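PDB 4V1S: alpha-1,6-mannanase from Bacteroides thetaiotaomicron, which probably hydrolyses alpha-1,6-mannosidic linkages within mannan backbones as a family 76 glycoside hydrolase. Local coordinates for residues Asp154-Leu157 / Asn161-Tyr164; Phe86-Tyr91 / Met107-Asn112; Asp233-Asn238 / Asn245-Ala250. All coordinates share one frame; numbering follows the deposited sequence.

Interaction 1: Asp154-Leu157 / Asn161-Tyr164; sequences DAYL and NNSY
Ala155 meets Tyr164 where two helices are joined by a tight turn. Ala155 CB lies 3.6 Å from Tyr164 CD2, approaching the ring obliquely; its single methyl leaves room for an aromatic ring between the helices. The same ring brings an edge close to the backbone oxygen of Ala155, while Asn161 CB covers one of its faces. Next comes Tyr156, whose CB is 4.4 Å from Tyr164 CB. With its CG anti to the backbone N (chi1 172°), the Tyr156 ring is laid alongside the start of the second helix. Its edge receives the backbone there: CD1 is 3.3 Å from Asn161 O, near the ring plane, so a weakly positive C-H probably faces a carbonyl oxygen. Further out, the phenol and the Asn162 side chain run side by side, their planes 24° apart. One water spans their ends, lying 2.9 Å from Tyr156 OH and donating to Asn162 OD1 at 2.8 Å. Asparagine suits position 161 because it is the N-cap: OD1 accepts from Tyr164 N at 3.2 Å, satisfying an amide of the first turn, and more weakly from Ser163 N. The contact thus joins the end of helix 142-159 to the start of helix 162-177 across the short turn between them; helix 99-114 packs against Asn161 and Tyr164, helix 81-97 against Ala155, and helix 202-219 against Tyr156.

Interaction 2: Phe86-Tyr91 / Met107-Asn112; sequences FLLYTY and MNCFLN
Leu88, Tyr91 and Cys109 interlock within a helical hairpin, helices 81-97 and 99-114, part of the (alpha/alpha)6 architecture expected for family 76. The short segments run nearly antiparallel, at 155°, with their axes 9.7 Å apart at closest approach. Cys109 is the central residue: small and apolar enough to lie flush against the backbone of the facing helix, it holds SG anti to its own backbone N (chi1 176°) and reaches Leu88, where SG lies 3.7 Å from CA. Leu88 CB stands 3.9 Å from the same sulfur, and one of its methyls, CD1, also approaches it. Beyond the sulfur, the leucine packs on Leu106 and Phe113 of the second helix. Tyr91 turns an edge to the cysteine, with CD2 3.6 Å from Cys109 CB. SG also faces that edge, a sulfur-aromatic contact. Replacing Tyr91 with an alanine would probably open a gap beside Cys109 and deprive Trp102 and Ala105, which the ring also touches, of an aromatic neighbour. The touching residues are all buried, so apolar surfaces are well placed here. On one face of the Tyr91 ring, offset toward its rim, Leu87 O sits 3.2 Å above the plane.

Interaction 3: Asp233-Asn238 / Asn245-Ala250; sequences DWTVEN and NLLWDA
Trp248 turns the edge of its indole toward Asn238, in the last turn of helix 222-239. The contact packs this helix end on the returning chain, part of a small antiparallel sheet through 246-252. Asn238 O lies in the indole plane, 3.8 Å from CE3 and a little farther from CZ3. Having CG anti to the carbonyl carbon (chi1 -64°) swings the benzo ring of Trp248 toward this helix end. Deeper in, two methyls approach loosely, Thr235 CG2 and Leu247 CD1, 4.3 Å apart. Leucine suits that place because its side chain also touches Met270 of helix 264-281, and threonine because it pairs a methyl with a hydroxyl that bonds to Ile231 O and Ser205 OG. The Asn238 side chain folds back along its own helix: ND2 donates to Trp234 O at 2.9 Å, nearly straight at 162°, and the acceptor lies in the amide plane. That bond holds ND2 3.2 Å above one face of the Trp234 ring, offset toward its rim. The contacts between helix and segment 245-250 are therefore soft, an apolar touch plus an aromatic C-H edge probably attracted only weakly by a carbonyl oxygen; the nearby hydrogen-bonded tie is the backbone bonding of Trp248 with Leu239.

Overall arrangement
Interactions 1 and 2 form one continuous packed region: their centres are 11 Å apart, and Tyr164 and Asn161 of the former touch Met107 of the latter, with Phe110 against Tyr164. Each joins two consecutive helices, but interaction 2 is wholly buried and relies on sulfur and apolar groups, whereas interaction 1 lies farther out and adds a helix cap and a water bridge. Interaction 3 stands apart, its centre 31 Å from each of the others and across the chain's centre from interaction 2. It alone sets a helix against non-helical chain. Partly buried, it rests on a loose methyl pair and an indole edge at a helix-end carbonyl, and it buries the least surface, about 104 Å².

Interaction 1: Asp154-Leu157 / Asn161-Tyr164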
# COMPACT_ATOMS: atom_id res chain seq x y z
N ASP A 154 0.55 10.06 -5.55
CA ASP A 154 1.14 9.54 -6.78
C ASP A 154 0.28 9.87 -8.02
O ASP A 154 0.82 10.15 -9.09
CB ASP A 154 1.38 8.02 -6.65
CG ASP A 154 2.53 7.71 -5.69
OD1 ASP A 154 3.42 8.56 -5.54
OD2 ASP A 154 2.56 6.61 -5.10
N ALA A 155 -1.04 9.86 -7.85
CA ALA A 155 -1.96 10.21 -8.93
C ALA A 155 -1.77 11.68 -9.34
O ALA A 155 -1.74 12.02 -10.54
CB ALA A 155 -3.40 9.95 -8.53
N TYR A 156 -1.64 12.55 -8.34
CA TYR A 156 -1.31 13.95 -8.60
C TYR A 156 0.05 14.11 -9.30
O TYR A 156 0.18 14.86 -10.26
CB TYR A 156 -1.31 14.77 -7.28
CG TYR A 156 -0.77 16.17 -7.49
CD1 TYR A 156 -1.54 17.14 -8.10
CD2 TYR A 156 0.53 16.48 -7.14
CE1 TYR A 156 -1.02 18.41 -8.33
CE2 TYR A 156 1.04 17.73 -7.37
CZ TYR A 156 0.27 18.69 -7.97
OH TYR A 156 0.82 19.95 -8.16
N LEU A 157 1.08 13.42 -8.83
CA LEU A 157 2.36 13.52 -9.49
C LEU A 157 2.30 13.11 -10.96
O LEU A 157 2.98 13.68 -11.78
CB LEU A 157 3.42 12.72 -8.74
CG LEU A 157 3.85 13.26 -7.37
CD1 LEU A 157 4.69 12.22 -6.66
CD2 LEU A 157 4.64 14.55 -7.50
N ASN A 161 -3.49 16.74 -11.60
CA ASN A 161 -4.88 17.06 -11.35
C ASN A 161 -5.06 17.53 -9.92
O ASN A 161 -4.75 16.79 -8.97
CB ASN A 161 -5.73 15.83 -11.61
CG ASN A 161 -7.20 16.08 -11.38
OD1 ASN A 161 -7.63 16.32 -10.24
ND2 ASN A 161 -7.99 16.01 -12.43
N ASN A 162 -5.53 18.76 -9.76
CA ASN A 162 -5.60 19.37 -8.43
C ASN A 162 -6.61 18.69 -7.49
O ASN A 162 -6.39 18.67 -6.27
CB ASN A 162 -5.85 20.89 -8.53
CG ASN A 162 -4.55 21.68 -8.87
OD1 ASN A 162 -3.44 21.14 -8.82
ND2 ASN A 162 -4.70 22.98 -9.19
N SER A 163 -7.67 18.12 -8.05
CA SER A 163 -8.67 17.43 -7.22
C SER A 163 -8.05 16.21 -6.52
O SER A 163 -8.39 15.93 -5.38
CB SER A 163 -9.92 17.06 -8.02
OG SER A 163 -9.68 16.02 -8.93
N TYR A 164 -7.12 15.53 -7.19
CA TYR A 164 -6.43 14.39 -6.56
C TYR A 164 -5.60 14.85 -5.36
O TYR A 164 -5.62 14.23 -4.29
CB TYR A 164 -5.52 13.65 -7.56
CG TYR A 164 -6.21 13.07 -8.80
CD1 TYR A 164 -7.59 12.95 -8.91
CD2 TYR A 164 -5.44 12.66 -9.86
CE1 TYR A 164 -8.17 12.39 -10.07
CE2 TYR A 164 -5.99 12.11 -10.99
CZ TYR A 164 -7.36 11.96 -11.09
OH TYR A 164 -7.89 11.42 -12.23
O HOH W 1 -1.05 22.18 -7.69

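Interaction 2: Phe86-Tyr91 / Met107-Asn112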
# COMPACT_ATOMS: atom_id res chain seq x y z
N PHE A 86 -5.61 -0.72 -4.32
CA PHE A 86 -4.70 -1.32 -5.27
C PHE A 86 -5.05 -0.99 -6.72
O PHE A 86 -4.15 -0.84 -7.52
CB PHE A 86 -4.60 -2.82 -5.09
CG PHE A 86 -3.94 -3.23 -3.80
CD1 PHE A 86 -2.59 -3.05 -3.60
CD2 PHE A 86 -4.67 -3.93 -2.81
CE1 PHE A 86 -1.96 -3.47 -2.44
CE2 PHE A 86 -4.04 -4.35 -1.62
CZ PHE A 86 -2.69 -4.12 -1.45
N LEU A 87 -6.33 -0.85 -7.03
CA LEU A 87 -6.69 -0.42 -8.36
C LEU A 87 -6.21 1.02 -8.57
O LEU A 87 -5.62 1.33 -9.58
CB LEU A 87 -8.21 -0.53 -8.59
CG LEU A 87 -8.79 -1.92 -8.69
CD1 LEU A 87 -10.29 -1.86 -8.77
CD2 LEU A 87 -8.21 -2.63 -9.91
N LEU A 88 -6.42 1.89 -7.59
CA LEU A 88 -5.91 3.26 -7.69
C LEU A 88 -4.40 3.27 -7.98
O LEU A 88 -3.92 3.99 -8.85
CB LEU A 88 -6.19 3.99 -6.37
CG LEU A 88 -5.69 5.41 -6.21
CD1 LEU A 88 -6.39 6.32 -7.21
CD2 LEU A 88 -5.90 5.91 -4.78
N TYR A 89 -3.65 2.48 -7.22
CA TYR A 89 -2.19 2.37 -7.42
C TYR A 89 -1.85 1.87 -8.85
O TYR A 89 -0.89 2.31 -9.48
CB TYR A 89 -1.60 1.38 -6.43
CG TYR A 89 -1.58 1.76 -4.97
CD1 TYR A 89 -1.93 3.04 -4.52
CD2 TYR A 89 -1.18 0.81 -4.02
CE1 TYR A 89 -1.93 3.32 -3.15
CE2 TYR A 89 -1.12 1.10 -2.67
CZ TYR A 89 -1.47 2.38 -2.22
OH TYR A 89 -1.37 2.67 -0.85
N THR A 90 -2.66 0.93 -9.34
CA THR A 90 -2.42 0.33 -10.65
C THR A 90 -2.61 1.33 -11.76
O THR A 90 -1.75 1.52 -12.63
CB THR A 90 -3.33 -0.88 -10.88
OG1 THR A 90 -3.09 -1.82 -9.84
CG2 THR A 90 -3.07 -1.50 -12.21
N TYR A 91 -3.75 2.03 -11.72
CA TYR A 91 -4.04 3.00 -12.78
C TYR A 91 -3.05 4.17 -12.74
O TYR A 91 -2.61 4.68 -13.78
CB TYR A 91 -5.48 3.51 -12.69
CG TYR A 91 -6.55 2.44 -12.67
CD1 TYR A 91 -6.51 1.34 -13.51
CD2 TYR A 91 -7.65 2.56 -11.83
CE1 TYR A 91 -7.49 0.36 -13.44
CE2 TYR A 91 -8.67 1.62 -11.80
CZ TYR A 91 -8.62 0.54 -12.63
OH TYR A 91 -9.65 -0.41 -12.54
N MET A 107 -9.31 8.48 -13.44
CA MET A 107 -10.36 9.41 -13.06
C MET A 107 -11.63 8.68 -12.62
O MET A 107 -12.25 9.06 -11.62
CB MET A 107 -10.68 10.38 -14.18
CG MET A 107 -11.81 11.34 -13.80
SD MET A 107 -11.45 12.36 -12.34
CE MET A 107 -10.22 13.47 -12.99
N ASN A 108 -12.01 7.64 -13.34
CA ASN A 108 -13.18 6.86 -12.93
C ASN A 108 -13.01 6.19 -11.55
O ASN A 108 -13.93 6.11 -10.73
CB ASN A 108 -13.53 5.83 -14.00
CG ASN A 108 -14.14 6.46 -15.22
OD1 ASN A 108 -14.72 7.55 -15.14
ND2 ASN A 108 -14.01 5.80 -16.37
N CYS A 109 -11.79 5.75 -11.26
CA CYS A 109 -11.48 5.20 -9.93
C CYS A 109 -11.55 6.29 -8.88
O CYS A 109 -12.17 6.10 -7.83
CB CYS A 109 -10.10 4.57 -10.03
SG CYS A 109 -9.47 3.92 -8.51
N PHE A 110 -11.00 7.46 -9.17
CA PHE A 110 -11.08 8.60 -8.24
C PHE A 110 -12.50 8.98 -7.91
O PHE A 110 -12.88 9.17 -6.73
CB PHE A 110 -10.32 9.80 -8.79
CG PHE A 110 -10.38 11.01 -7.90
CD1 PHE A 110 -9.66 11.06 -6.73
CD2 PHE A 110 -11.22 12.07 -8.21
CE1 PHE A 110 -9.72 12.18 -5.90
CE2 PHE A 110 -11.30 13.18 -7.39
CZ PHE A 110 -10.53 13.24 -6.23
N LEU A 111 -13.33 8.97 -8.93
CA LEU A 111 -14.76 9.26 -8.76
C LEU A 111 -15.45 8.15 -7.97
O LEU A 111 -16.38 8.42 -7.21
CB LEU A 111 -15.44 9.51 -10.11
CG LEU A 111 -14.96 10.79 -10.82
CD1 LEU A 111 -15.49 10.83 -12.25
CD2 LEU A 111 -15.35 12.06 -10.07
N ASN A 112 -14.99 6.91 -8.12
CA ASN A 112 -15.51 5.87 -7.26
C ASN A 112 -15.10 6.07 -5.78
O ASN A 112 -15.90 5.83 -4.88
CB ASN A 112 -15.07 4.49 -7.74
CG ASN A 112 -15.76 3.37 -6.99
OD1 ASN A 112 -16.97 3.39 -6.81
ND2 ASN A 112 -14.97 2.44 -6.46

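Interaction 3: Asp233-Asn238 / Asn245-Ala250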
# COMPACT_ATOMS: atom_id res chain seq x y z
N ASP A 233 9.96 8.75 15.38
CA ASP A 233 10.63 8.65 16.69
C ASP A 233 9.79 7.80 17.65
O ASP A 233 10.32 6.90 18.32
CB ASP A 233 10.85 10.04 17.28
CG ASP A 233 11.99 10.79 16.63
OD1 ASP A 233 12.72 10.23 15.80
OD2 ASP A 233 12.13 11.99 16.96
N TRP A 234 8.48 8.05 17.70
CA TRP A 234 7.59 7.26 18.56
C TRP A 234 7.58 5.78 18.14
O TRP A 234 7.62 4.87 18.98
CB TRP A 234 6.16 7.82 18.56
CG TRP A 234 5.23 7.05 19.44
CD1 TRP A 234 4.99 7.25 20.79
CD2 TRP A 234 4.44 5.92 19.07
NE1 TRP A 234 4.10 6.32 21.26
CE2 TRP A 234 3.74 5.50 20.23
CE3 TRP A 234 4.21 5.26 17.87
CZ2 TRP A 234 2.85 4.43 20.20
CZ3 TRP A 234 3.33 4.19 17.84
CH2 TRP A 234 2.67 3.78 19.01
N THR A 235 7.47 5.56 16.83
CA THR A 235 7.33 4.21 16.32
C THR A 235 8.60 3.38 16.58
O THR A 235 8.52 2.23 17.03
CB THR A 235 6.99 4.26 14.83
OG1 THR A 235 5.84 5.10 14.64
CG2 THR A 235 6.68 2.86 14.32
N VAL A 236 9.75 3.97 16.34
CA VAL A 236 11.04 3.31 16.64
C VAL A 236 11.18 2.99 18.15
O VAL A 236 11.65 1.92 18.55
CB VAL A 236 12.22 4.16 16.09
CG1 VAL A 236 13.55 3.70 16.63
CG2 VAL A 236 12.18 4.13 14.55
N GLU A 237 10.75 3.91 18.99
CA GLU A 237 10.88 3.75 20.45
C GLU A 237 9.96 2.64 20.99
O GLU A 237 10.31 1.95 21.95
CB GLU A 237 10.58 5.08 21.13
CG GLU A 237 10.55 5.06 22.64
CD GLU A 237 11.89 4.72 23.28
OE1 GLU A 237 12.94 4.88 22.61
OE2 GLU A 237 11.88 4.31 24.42
N ASN A 238 8.78 2.46 20.34
CA ASN A 238 7.73 1.58 20.87
C ASN A 238 7.47 0.28 20.12
O ASN A 238 7.02 -0.69 20.73
CB ASN A 238 6.41 2.36 20.96
CG ASN A 238 6.45 3.38 22.07
OD1 ASN A 238 6.24 3.04 23.21
ND2 ASN A 238 6.77 4.64 21.73
N ASN A 245 15.39 -5.71 13.79
CA ASN A 245 14.98 -4.54 13.03
C ASN A 245 13.66 -4.71 12.29
O ASN A 245 13.38 -3.99 11.34
CB ASN A 245 16.08 -4.06 12.10
CG ASN A 245 17.17 -3.35 12.86
OD1 ASN A 245 16.95 -2.26 13.39
ND2 ASN A 245 18.33 -3.99 12.97
N LEU A 246 12.84 -5.63 12.78
CA LEU A 246 11.48 -5.77 12.27
C LEU A 246 10.50 -5.08 13.20
O LEU A 246 10.84 -4.70 14.31
CB LEU A 246 11.12 -7.23 12.06
CG LEU A 246 11.98 -7.92 10.99
CD1 LEU A 246 11.54 -9.36 10.79
CD2 LEU A 246 11.98 -7.16 9.66
N LEU A 247 9.29 -4.88 12.70
CA LEU A 247 8.27 -4.10 13.40
C LEU A 247 7.21 -4.98 14.02
O LEU A 247 6.63 -5.85 13.34
CB LEU A 247 7.57 -3.12 12.44
CG LEU A 247 8.27 -1.82 12.01
CD1 LEU A 247 8.49 -0.85 13.17
CD2 LEU A 247 9.59 -2.09 11.29
N TRP A 248 6.93 -4.74 15.29
CA TRP A 248 5.77 -5.31 15.95
C TRP A 248 4.50 -4.66 15.38
O TRP A 248 4.58 -3.71 14.61
CB TRP A 248 5.86 -5.14 17.47
CG TRP A 248 7.02 -5.89 18.07
CD1 TRP A 248 7.38 -7.17 17.80
CD2 TRP A 248 7.97 -5.41 19.04
NE1 TRP A 248 8.48 -7.53 18.53
CE2 TRP A 248 8.88 -6.46 19.29
CE3 TRP A 248 8.15 -4.19 19.71
CZ2 TRP A 248 9.94 -6.34 20.21
CZ3 TRP A 248 9.21 -4.07 20.60
CH2 TRP A 248 10.09 -5.13 20.84
N ASP A 249 3.35 -5.20 15.72
CA ASP A 249 2.09 -4.79 15.09
C ASP A 249 1.40 -3.59 15.73
O ASP A 249 0.95 -2.69 15.04
CB ASP A 249 1.08 -5.95 15.04
CG ASP A 249 -0.06 -5.67 14.09
OD1 ASP A 249 0.23 -5.48 12.92
OD2 ASP A 249 -1.23 -5.65 14.51
N ALA A 250 1.32 -3.57 17.06
CA ALA A 250 0.48 -2.58 17.73
C ALA A 250 0.80 -2.54 19.21
O ALA A 250 1.39 -3.47 19.75
CB ALA A 250 -0.98 -2.92 17.54